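Cutm, flavoprotein of carbon monoxide dehydrogenase (Hydrogenophaga pseudoflava, PDB 1FFV) binds FAD and, as the flavoprotein subunit of carbon monoxide dehydrogenase, probably passes on the electrons released when CO is oxidised. Local coordinates at residues 139-144 with 162-167; 135-140 with 169-174. One frame throughout, in Å; residues are numbered along the deposited sequence.

From the N terminus, the chain passes through helices and the sheet strands 63-66 and 69-73 before strand 135-140, where both contacts begin. That strand turns back tightly into strand 143-148, an outer strand of a five-stranded antiparallel sheet. After further short strands the chain returns as strand 166-173, which pairs with 135-140 on the side away from 143-148. Contact 1 (139-144 with 162-167) closes the shorter loop, where strand 166-173 begins beside the adenine of FAD. Contact 2 (135-140 with 169-174) closes a longer one and encloses contact 1, as nested antiparallel pairings do. They share Glu139 and Gly140, and Met167 of contact 1 packs on Phe136 of contact 2.

Contact 1 (139-144 with 162-167); sequences EGPNGR and EENEVM. With FAD (flavin-adenine dinucleotide), chain J.
Pro141 and Asn164 cross at about a right angle, the proline CD lying 3.8 Å from the amide carbon CG of Asn164. Chi1 of 56° sets that amide between the backbone N and the carbonyl carbon, close to the ring; proline suits the turn, its ring both stiffening the bend and offering carbon to the amide. Glu165 runs extended past Gly140, its CG 4.0 Å from the glycine CA, where a side chain on Gly140 would crowd it. The Glu165 carboxylate folds back on its own turn: OE1 takes the Glu162 N-H at 2.7 Å through its anti lone pair and pairs with Arg145, while a water lies within bonding reach of OE2 and Gly143 O. Glu139 and Val166 form an antiparallel hydrogen-bonded pair: Glu139 N meets Val166 O at 2.9 Å, nearly straight (171°), and Val166 N returns a more bent bond (147°) to Glu139 O. Their side chains share one sheet face, where valine packs on helix 14-24 and Arg144 grips Glu139 OE1 side-on with NE and NH2. Met167 N donates to FAD N1A at 2.7 Å, and FAD N6A donates to Met167 O at 2.9 Å. Such backbone recognition of adenine at a strand's start belongs to the FAD-binding site.

Contact 2 (135-140 with 169-174); sequences HFVLEG and EIRVPA
His135 and Arg171 are joined by two backbone hydrogen bonds, His135 N to Arg171 O and Arg171 N to His135 O, both 2.8 Å, as befits an antiparallel hydrogen-bonded pair. Val137 N adds a nearly straight bond (176°) to Glu169 O. A water bridges His135 ND1 and Arg171 O, giving the imidazole a polar link across the strands.

Apolar packing occupies both faces. On one, Phe136 and Ile170 lie side by side, and Phe136 CD1 meets Ile170 CG1 at 3.6 Å, with Ile170 CG2 in the ring plane at its edge. Both residues are buried, and Phe152 meets the Phe136 ring edge-to-face, a setting that suits bulky apolar side chains. On the other, Val137 CG2 touches Glu169 CG at 3.7 Å and Arg171 CD at 3.9 Å, a compact branch fitted to the methylenes of longer chains.

Charge pairing borders that valine, whose CG2 lies at the edge of the Arg171 guanidinium. With chi1 at 53°, Glu169 carries its extended chain alongside Val137, and its OE1 receives Arg171 NE at 3.0 Å; Arg171 NH2 is also salt-bridged to Glu66. With an alanine at Glu169 the carboxylate facing Arg171 NE is gone, and the guanidinium, though still paired with Glu66, would probably be freer to turn, with a gap beside Val137 CG2.

These paired inner strands belong to the antiparallel sheet of the FAD-binding domain found in molybdopterin dehydrogenases.

Contact 1 (139-144 with 162-167)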
ATOM      1  N   GLU C 139      36.325 -40.463 -20.496  1.00 32.68           N
ATOM      2  CA  GLU C 139      36.271 -40.316 -21.941  1.00 33.82           C
ATOM      3  C   GLU C 139      36.832 -38.987 -22.407  1.00 34.59           C
ATOM      4  O   GLU C 139      36.420 -37.922 -21.946  1.00 34.88           O
ATOM      5  CB  GLU C 139      34.858 -40.498 -22.491  1.00 33.51           C
ATOM      6  CG  GLU C 139      34.886 -40.688 -23.999  1.00 33.95           C
ATOM      7  CD  GLU C 139      33.519 -40.804 -24.621  1.00 34.33           C
ATOM      8  OE1 GLU C 139      32.751 -41.716 -24.243  1.00 34.76           O
ATOM      9  OE2 GLU C 139      33.221 -39.976 -25.504  1.00 34.58           O
ATOM     10  N   GLY C 140      37.806 -39.069 -23.304  1.00 35.39           N
ATOM     11  CA  GLY C 140      38.426 -37.878 -23.852  1.00 36.17           C
ATOM     12  C   GLY C 140      38.276 -37.909 -25.356  1.00 36.64           C
ATOM     13  O   GLY C 140      37.521 -38.727 -25.879  1.00 36.64           O
ATOM     14  N   PRO C 141      38.955 -37.017 -26.082  1.00 37.33           N
ATOM     15  CA  PRO C 141      38.843 -37.007 -27.543  1.00 38.49           C
ATOM     16  C   PRO C 141      39.427 -38.261 -28.212  1.00 39.53           C
ATOM     17  O   PRO C 141      38.998 -38.643 -29.307  1.00 39.96           O
ATOM     18  CB  PRO C 141      39.607 -35.741 -27.932  1.00 38.00           C
ATOM     19  CG  PRO C 141      40.607 -35.595 -26.834  1.00 37.82           C
ATOM     20  CD  PRO C 141      39.797 -35.907 -25.611  1.00 37.33           C
ATOM     21  N   ASN C 142      40.360 -38.922 -27.528  1.00 40.25           N
ATOM     22  CA  ASN C 142      41.003 -40.120 -28.062  1.00 40.95           C
ATOM     23  C   ASN C 142      40.306 -41.432 -27.698  1.00 41.02           C
ATOM     24  O   ASN C 142      40.655 -42.495 -28.225  1.00 41.75           O
ATOM     25  CB  ASN C 142      42.464 -40.171 -27.616  1.00 41.80           C
ATOM     26  CG  ASN C 142      43.230 -38.911 -27.988  1.00 42.68           C
ATOM     27  OD1 ASN C 142      44.033 -38.420 -27.183  1.00 43.32           O
ATOM     28  ND2 ASN C 142      42.984 -38.377 -29.188  1.00 42.00           N
ATOM     29  N   GLY C 143      39.329 -41.364 -26.799  1.00 40.25           N
ATOM     30  CA  GLY C 143      38.621 -42.566 -26.408  1.00 39.25           C
ATOM     31  C   GLY C 143      38.430 -42.686 -24.911  1.00 38.72           C
ATOM     32  O   GLY C 143      38.376 -41.686 -24.195  1.00 39.00           O
ATOM     33  N   ARG C 144      38.317 -43.919 -24.434  1.00 37.74           N
ATOM     34  CA  ARG C 144      38.123 -44.162 -23.018  1.00 36.78           C
ATOM     35  C   ARG C 144      39.333 -44.804 -22.363  1.00 36.17           C
ATOM     36  O   ARG C 144      40.152 -45.439 -23.026  1.00 36.56           O
ATOM     37  CB  ARG C 144      36.873 -45.019 -22.794  1.00 36.72           C
ATOM     38  CG  ARG C 144      35.594 -44.300 -23.168  1.00 36.88           C
ATOM     39  CD  ARG C 144      34.363 -45.096 -22.809  1.00 36.94           C
ATOM     40  NE  ARG C 144      33.150 -44.326 -23.073  1.00 36.92           N
ATOM     41  CZ  ARG C 144      31.929 -44.684 -22.691  1.00 37.16           C
ATOM     42  NH1 ARG C 144      31.734 -45.810 -22.017  1.00 36.93           N
ATOM     43  NH2 ARG C 144      30.896 -43.904 -22.974  1.00 37.68           N
ATOM     44  N   GLU C 162      41.807 -35.447 -16.831  1.00 36.88           N
ATOM     45  CA  GLU C 162      42.382 -34.433 -17.708  1.00 37.26           C
ATOM     46  C   GLU C 162      41.296 -33.391 -18.020  1.00 36.89           C
ATOM     47  O   GLU C 162      40.104 -33.709 -18.004  1.00 36.44           O
ATOM     48  CB  GLU C 162      42.875 -35.101 -18.999  1.00 38.17           C
ATOM     49  CG  GLU C 162      44.198 -34.577 -19.537  1.00 39.84           C
ATOM     50  CD  GLU C 162      45.383 -34.899 -18.642  1.00 40.64           C
ATOM     51  OE1 GLU C 162      45.563 -36.072 -18.260  1.00 41.85           O
ATOM     52  OE2 GLU C 162      46.156 -33.974 -18.334  1.00 41.37           O
ATOM     53  N   GLU C 163      41.704 -32.158 -18.317  1.00 36.60           N
ATOM     54  CA  GLU C 163      40.757 -31.077 -18.617  1.00 36.59           C
ATOM     55  C   GLU C 163      39.792 -31.332 -19.768  1.00 35.85           C
ATOM     56  O   GLU C 163      38.760 -30.672 -19.877  1.00 35.82           O
ATOM     57  CB  GLU C 163      41.497 -29.770 -18.872  1.00 37.56           C
ATOM     58  CG  GLU C 163      42.180 -29.194 -17.655  1.00 39.78           C
ATOM     59  CD  GLU C 163      42.684 -27.783 -17.898  1.00 41.08           C
ATOM     60  OE1 GLU C 163      43.290 -27.534 -18.970  1.00 41.87           O
ATOM     61  OE2 GLU C 163      42.464 -26.923 -17.017  1.00 41.92           O
ATOM     62  N   ASN C 164      40.139 -32.266 -20.646  1.00 35.06           N
ATOM     63  CA  ASN C 164      39.276 -32.588 -21.775  1.00 34.29           C
ATOM     64  C   ASN C 164      38.575 -33.934 -21.614  1.00 33.54           C
ATOM     65  O   ASN C 164      38.120 -34.525 -22.593  1.00 33.92           O
ATOM     66  CB  ASN C 164      40.048 -32.520 -23.107  1.00 34.56           C
ATOM     67  CG  ASN C 164      41.280 -33.427 -23.141  1.00 34.69           C
ATOM     68  OD1 ASN C 164      41.462 -34.286 -22.279  1.00 35.06           O
ATOM     69  ND2 ASN C 164      42.123 -33.238 -24.148  1.00 34.59           N
ATOM     70  N   GLU C 165      38.474 -34.413 -20.376  1.00 32.27           N
ATOM     71  CA  GLU C 165      37.810 -35.689 -20.119  1.00 31.17           C
ATOM     72  C   GLU C 165      36.530 -35.543 -19.307  1.00 30.82           C
ATOM     73  O   GLU C 165      36.338 -34.561 -18.591  1.00 30.76           O
ATOM     74  CB  GLU C 165      38.743 -36.655 -19.392  1.00 30.78           C
ATOM     75  CG  GLU C 165      39.875 -37.208 -20.220  1.00 29.93           C
ATOM     76  CD  GLU C 165      40.781 -38.091 -19.398  1.00 29.95           C
ATOM     77  OE1 GLU C 165      41.198 -37.653 -18.309  1.00 29.67           O
ATOM     78  OE2 GLU C 165      41.070 -39.225 -19.823  1.00 29.82           O
ATOM     79  N   VAL C 166      35.669 -36.551 -19.420  1.00 29.95           N
ATOM     80  CA  VAL C 166      34.404 -36.606 -18.705  1.00 29.33           C
ATOM     81  C   VAL C 166      34.332 -37.981 -18.039  1.00 29.25           C
ATOM     82  O   VAL C 166      34.497 -39.002 -18.717  1.00 28.61           O
ATOM     83  CB  VAL C 166      33.209 -36.473 -19.684  1.00 29.24           C
ATOM     84  CG1 VAL C 166      31.882 -36.635 -18.946  1.00 28.46           C
ATOM     85  CG2 VAL C 166      33.258 -35.138 -20.397  1.00 29.44           C
ATOM     86  N   MET C 167      34.152 -38.018 -16.718  1.00 28.78           N
ATOM     87  CA  MET C 167      34.029 -39.307 -16.041  1.00 29.05           C
ATOM     88  C   MET C 167      32.660 -39.830 -16.417  1.00 28.94           C
ATOM     89  O   MET C 167      31.659 -39.169 -16.173  1.00 28.69           O
ATOM     90  CB  MET C 167      34.131 -39.200 -14.516  1.00 29.29           C
ATOM     91  CG  MET C 167      34.131 -40.583 -13.834  1.00 29.45           C
ATOM     92  SD  MET C 167      34.225 -40.584 -12.032  1.00 30.81           S
ATOM     93  CE  MET C 167      35.900 -40.023 -11.762  1.00 28.89           C
TER
HETATM   94  PA  FAD J1922      29.682 -30.186  -9.181  1.00 29.21           P
HETATM   95  O1A FAD J1922      29.435 -29.897 -10.604  1.00 29.41           O
HETATM   96  O2A FAD J1922      29.311 -29.280  -8.244  1.00 30.00           O
HETATM   97  O5B FAD J1922      31.166 -30.340  -9.136  1.00 29.44           O
HETATM   98  C5B FAD J1922      31.817 -31.272  -9.975  1.00 30.73           C
HETATM   99  C4B FAD J1922      33.291 -30.893 -10.036  1.00 30.24           C
HETATM  100  O4B FAD J1922      33.903 -32.041 -10.701  1.00 29.94           O
HETATM  101  C3B FAD J1922      33.661 -29.783 -10.983  1.00 30.34           C
HETATM  102  O3B FAD J1922      34.977 -29.364 -10.945  1.00 29.91           O
HETATM  103  C2B FAD J1922      33.175 -30.403 -12.275  1.00 29.66           C
HETATM  104  O2B FAD J1922      33.638 -29.686 -13.369  1.00 30.02           O
HETATM  105  C1B FAD J1922      33.750 -31.781 -12.171  1.00 29.68           C
HETATM  106  N9A FAD J1922      32.898 -32.878 -12.594  1.00 29.29           N
HETATM  107  C8A FAD J1922      31.620 -33.155 -12.179  1.00 28.92           C
HETATM  108  N7A FAD J1922      31.114 -34.242 -12.756  1.00 29.07           N
HETATM  109  C5A FAD J1922      32.110 -34.686 -13.589  1.00 28.88           C
HETATM  110  C6A FAD J1922      32.183 -35.833 -14.483  1.00 28.68           C
HETATM  111  N6A FAD J1922      31.217 -36.694 -14.660  1.00 28.45           N
HETATM  112  N1A FAD J1922      33.363 -35.945 -15.156  1.00 29.19           N
HETATM  113  C2A FAD J1922      34.389 -35.078 -15.001  1.00 28.87           C
HETATM  114  N3A FAD J1922      34.414 -34.010 -14.207  1.00 29.60           N
HETATM  115  C4A FAD J1922      33.250 -33.855 -13.511  1.00 29.04           C
HETATM  116  N1  FAD J1922      30.078 -33.986   0.075  1.00 29.93           N
HETATM  117  C2  FAD J1922      30.509 -34.988   0.827  1.00 29.80           C
HETATM  118  O2  FAD J1922      31.157 -35.869   0.368  1.00 30.34           O
HETATM  119  N3  FAD J1922      30.233 -35.077   2.213  1.00 29.58           N
HETATM  120  C4  FAD J1922      29.497 -34.120   2.856  1.00 29.96           C
HETATM  121  O4  FAD J1922      29.277 -34.233   4.045  1.00 30.70           O
HETATM  122  C4X FAD J1922      29.020 -33.009   2.048  1.00 30.09           C
HETATM  123  N5  FAD J1922      28.298 -32.043   2.623  1.00 29.50           N
HETATM  124  C5X FAD J1922      27.873 -31.027   1.826  1.00 29.49           C
HETATM  125  C6  FAD J1922      27.121 -30.024   2.440  1.00 28.92           C
HETATM  126  C7  FAD J1922      26.647 -28.963   1.738  1.00 29.44           C
HETATM  127  C7M FAD J1922      25.840 -27.893   2.432  1.00 29.82           C
HETATM  128  C8  FAD J1922      26.910 -28.854   0.327  1.00 29.34           C
HETATM  129  C8M FAD J1922      26.397 -27.684  -0.478  1.00 28.68           C
HETATM  130  C9  FAD J1922      27.660 -29.855  -0.310  1.00 29.43           C
HETATM  131  C9A FAD J1922      28.136 -30.930   0.430  1.00 29.73           C
HETATM  132  N10 FAD J1922      28.907 -31.978  -0.152  1.00 29.77           N
HETATM  133  C10 FAD J1922      29.342 -32.991   0.620  1.00 29.94           C
HETATM  134  C1' FAD J1922      29.190 -31.940  -1.625  1.00 30.05           C
HETATM  135  C2' FAD J1922      28.364 -32.753  -2.727  1.00 30.24           C
HETATM  136  O2' FAD J1922      28.529 -33.853  -1.873  1.00 30.18           O
HETATM  137  C3' FAD J1922      29.370 -32.131  -3.676  1.00 31.08           C
HETATM  138  O3' FAD J1922      27.991 -31.894  -4.039  1.00 31.07           O
HETATM  139  C4' FAD J1922      29.444 -32.565  -5.124  1.00 30.88           C
HETATM  140  O4' FAD J1922      30.740 -32.594  -4.443  1.00 30.48           O
HETATM  141  C5' FAD J1922      30.331 -31.962  -6.220  1.00 30.09           C
HETATM  142  O5' FAD J1922      29.323 -33.016  -6.904  1.00 29.13           O
HETATM  143  P   FAD J1922      28.349 -32.411  -7.918  1.00 28.06           P
HETATM  144  O1P FAD J1922      27.625 -33.639  -8.514  1.00 28.43           O
HETATM  145  O2P FAD J1922      27.479 -31.481  -7.375  1.00 29.20           O
HETATM  146  O3P FAD J1922      29.147 -31.668  -8.909  1.00 29.34           O
HETATM  147  O   HOH W   1      40.226 -40.671 -21.981  1.00 33.69           O

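Contact 2 (135-140 with 169-174)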
ATOM      1  N   HIS C 135      36.899 -48.298  -9.868  1.00 27.01           N
ATOM      2  CA  HIS C 135      37.679 -47.856 -11.010  1.00 27.06           C
ATOM      3  C   HIS C 135      36.786 -46.876 -11.754  1.00 27.04           C
ATOM      4  O   HIS C 135      35.564 -47.022 -11.768  1.00 26.44           O
ATOM      5  CB  HIS C 135      38.070 -49.031 -11.903  1.00 27.67           C
ATOM      6  CG  HIS C 135      39.154 -49.889 -11.328  1.00 27.77           C
ATOM      7  ND1 HIS C 135      38.927 -50.804 -10.324  1.00 28.63           N
ATOM      8  CD2 HIS C 135      40.473 -49.968 -11.619  1.00 27.80           C
ATOM      9  CE1 HIS C 135      40.060 -51.412 -10.018  1.00 28.42           C
ATOM     10  NE2 HIS C 135      41.013 -50.924 -10.792  1.00 28.63           N
ATOM     11  N   PHE C 136      37.396 -45.854 -12.334  1.00 27.30           N
ATOM     12  CA  PHE C 136      36.649 -44.824 -13.033  1.00 27.54           C
ATOM     13  C   PHE C 136      36.928 -44.788 -14.532  1.00 27.61           C
ATOM     14  O   PHE C 136      38.079 -44.747 -14.952  1.00 27.55           O
ATOM     15  CB  PHE C 136      36.982 -43.462 -12.420  1.00 27.68           C
ATOM     16  CG  PHE C 136      36.917 -43.437 -10.915  1.00 28.13           C
ATOM     17  CD1 PHE C 136      35.845 -44.013 -10.237  1.00 28.15           C
ATOM     18  CD2 PHE C 136      37.943 -42.851 -10.173  1.00 27.92           C
ATOM     19  CE1 PHE C 136      35.797 -44.011  -8.844  1.00 28.06           C
ATOM     20  CE2 PHE C 136      37.905 -42.843  -8.774  1.00 27.85           C
ATOM     21  CZ  PHE C 136      36.833 -43.423  -8.113  1.00 28.07           C
ATOM     22  N   VAL C 137      35.864 -44.764 -15.328  1.00 28.35           N
ATOM     23  CA  VAL C 137      35.975 -44.707 -16.785  1.00 28.97           C
ATOM     24  C   VAL C 137      35.958 -43.247 -17.254  1.00 29.45           C
ATOM     25  O   VAL C 137      34.998 -42.522 -16.990  1.00 29.45           O
ATOM     26  CB  VAL C 137      34.822 -45.472 -17.447  1.00 28.79           C
ATOM     27  CG1 VAL C 137      34.943 -45.414 -18.952  1.00 28.99           C
ATOM     28  CG2 VAL C 137      34.823 -46.912 -16.974  1.00 28.91           C
ATOM     29  N   LEU C 138      37.024 -42.825 -17.936  1.00 30.06           N
ATOM     30  CA  LEU C 138      37.153 -41.448 -18.431  1.00 30.88           C
ATOM     31  C   LEU C 138      37.133 -41.368 -19.955  1.00 31.72           C
ATOM     32  O   LEU C 138      37.857 -42.098 -20.635  1.00 31.88           O
ATOM     33  CB  LEU C 138      38.464 -40.825 -17.944  1.00 29.85           C
ATOM     34  CG  LEU C 138      38.897 -41.095 -16.506  1.00 30.20           C
ATOM     35  CD1 LEU C 138      40.171 -40.318 -16.187  1.00 29.03           C
ATOM     36  CD2 LEU C 138      37.773 -40.726 -15.549  1.00 29.48           C
ATOM     37  N   GLU C 139      36.325 -40.463 -20.496  1.00 32.68           N
ATOM     38  CA  GLU C 139      36.271 -40.316 -21.941  1.00 33.82           C
ATOM     39  C   GLU C 139      36.832 -38.987 -22.407  1.00 34.59           C
ATOM     40  O   GLU C 139      36.420 -37.922 -21.946  1.00 34.88           O
ATOM     41  CB  GLU C 139      34.858 -40.498 -22.491  1.00 33.51           C
ATOM     42  CG  GLU C 139      34.886 -40.688 -23.999  1.00 33.95           C
ATOM     43  CD  GLU C 139      33.519 -40.804 -24.621  1.00 34.33           C
ATOM     44  OE1 GLU C 139      32.751 -41.716 -24.243  1.00 34.76           O
ATOM     45  OE2 GLU C 139      33.221 -39.976 -25.504  1.00 34.58           O
ATOM     46  N   GLY C 140      37.806 -39.069 -23.304  1.00 35.39           N
ATOM     47  CA  GLY C 140      38.426 -37.878 -23.852  1.00 36.17           C
ATOM     48  C   GLY C 140      38.276 -37.909 -25.356  1.00 36.64           C
ATOM     49  O   GLY C 140      37.521 -38.727 -25.879  1.00 36.64           O
ATOM     50  N   GLU C 169      31.448 -43.391 -15.814  1.00 30.30           N
ATOM     51  CA  GLU C 169      30.864 -44.296 -14.834  1.00 30.78           C
ATOM     52  C   GLU C 169      31.858 -44.776 -13.786  1.00 30.91           C
ATOM     53  O   GLU C 169      33.077 -44.704 -13.975  1.00 31.34           O
ATOM     54  CB  GLU C 169      30.260 -45.505 -15.559  1.00 31.48           C
ATOM     55  CG  GLU C 169      31.242 -46.192 -16.502  1.00 33.13           C
ATOM     56  CD  GLU C 169      30.602 -47.247 -17.395  1.00 34.11           C
ATOM     57  OE1 GLU C 169      31.142 -48.375 -17.456  1.00 34.65           O
ATOM     58  OE2 GLU C 169      29.585 -46.944 -18.061  1.00 34.91           O
ATOM     59  N   ILE C 170      31.320 -45.253 -12.671  1.00 30.58           N
ATOM     60  CA  ILE C 170      32.125 -45.774 -11.582  1.00 30.29           C
ATOM     61  C   ILE C 170      31.870 -47.280 -11.511  1.00 30.56           C
ATOM     62  O   ILE C 170      30.744 -47.731 -11.282  1.00 30.24           O
ATOM     63  CB  ILE C 170      31.782 -45.082 -10.225  1.00 29.93           C
ATOM     64  CG1 ILE C 170      32.256 -43.618 -10.228  1.00 29.38           C
ATOM     65  CG2 ILE C 170      32.439 -45.826  -9.069  1.00 29.56           C
ATOM     66  CD1 ILE C 170      31.334 -42.652 -10.931  1.00 28.77           C
ATOM     67  N   ARG C 171      32.923 -48.050 -11.751  1.00 30.80           N
ATOM     68  CA  ARG C 171      32.836 -49.502 -11.730  1.00 30.62           C
ATOM     69  C   ARG C 171      33.432 -50.051 -10.452  1.00 30.13           C
ATOM     70  O   ARG C 171      34.574 -49.752 -10.104  1.00 30.22           O
ATOM     71  CB  ARG C 171      33.593 -50.087 -12.915  1.00 31.82           C
ATOM     72  CG  ARG C 171      33.217 -49.499 -14.249  1.00 32.66           C
ATOM     73  CD  ARG C 171      33.872 -50.280 -15.356  1.00 33.19           C
ATOM     74  NE  ARG C 171      32.912 -50.504 -16.421  1.00 34.90           N
ATOM     75  CZ  ARG C 171      32.390 -51.682 -16.736  1.00 35.14           C
ATOM     76  NH1 ARG C 171      32.744 -52.785 -16.090  1.00 34.89           N
ATOM     77  NH2 ARG C 171      31.420 -51.726 -17.631  1.00 36.06           N
ATOM     78  N   VAL C 172      32.668 -50.884  -9.766  1.00 29.43           N
ATOM     79  CA  VAL C 172      33.146 -51.462  -8.525  1.00 29.07           C
ATOM     80  C   VAL C 172      32.742 -52.923  -8.388  1.00 29.13           C
ATOM     81  O   VAL C 172      31.633 -53.313  -8.763  1.00 28.53           O
ATOM     82  CB  VAL C 172      32.732 -50.593  -7.274  1.00 28.68           C
ATOM     83  CG1 VAL C 172      31.574 -49.680  -7.597  1.00 28.03           C
ATOM     84  CG2 VAL C 172      32.419 -51.463  -6.070  1.00 27.68           C
ATOM     85  N   PRO C 173      33.693 -53.774  -7.957  1.00 29.33           N
ATOM     86  CA  PRO C 173      33.402 -55.200  -7.787  1.00 29.29           C
ATOM     87  C   PRO C 173      32.353 -55.430  -6.710  1.00 29.36           C
ATOM     88  O   PRO C 173      32.385 -54.805  -5.653  1.00 29.65           O
ATOM     89  CB  PRO C 173      34.766 -55.791  -7.406  1.00 28.96           C
ATOM     90  CG  PRO C 173      35.530 -54.634  -6.856  1.00 29.38           C
ATOM     91  CD  PRO C 173      35.127 -53.501  -7.756  1.00 29.27           C
ATOM     92  N   ALA C 174      31.376 -56.269  -7.020  1.00 29.31           N
ATOM     93  CA  ALA C 174      30.322 -56.583  -6.067  1.00 29.55           C
ATOM     94  C   ALA C 174      30.948 -57.254  -4.853  1.00 29.92           C
ATOM     95  O   ALA C 174      31.901 -58.025  -4.978  1.00 30.10           O
ATOM     96  CB  ALA C 174      29.290 -57.505  -6.707  1.00 28.88           C
TER
HETATM   97  O   HOH W   2      36.515 -51.853 -10.679  1.00 32.55           O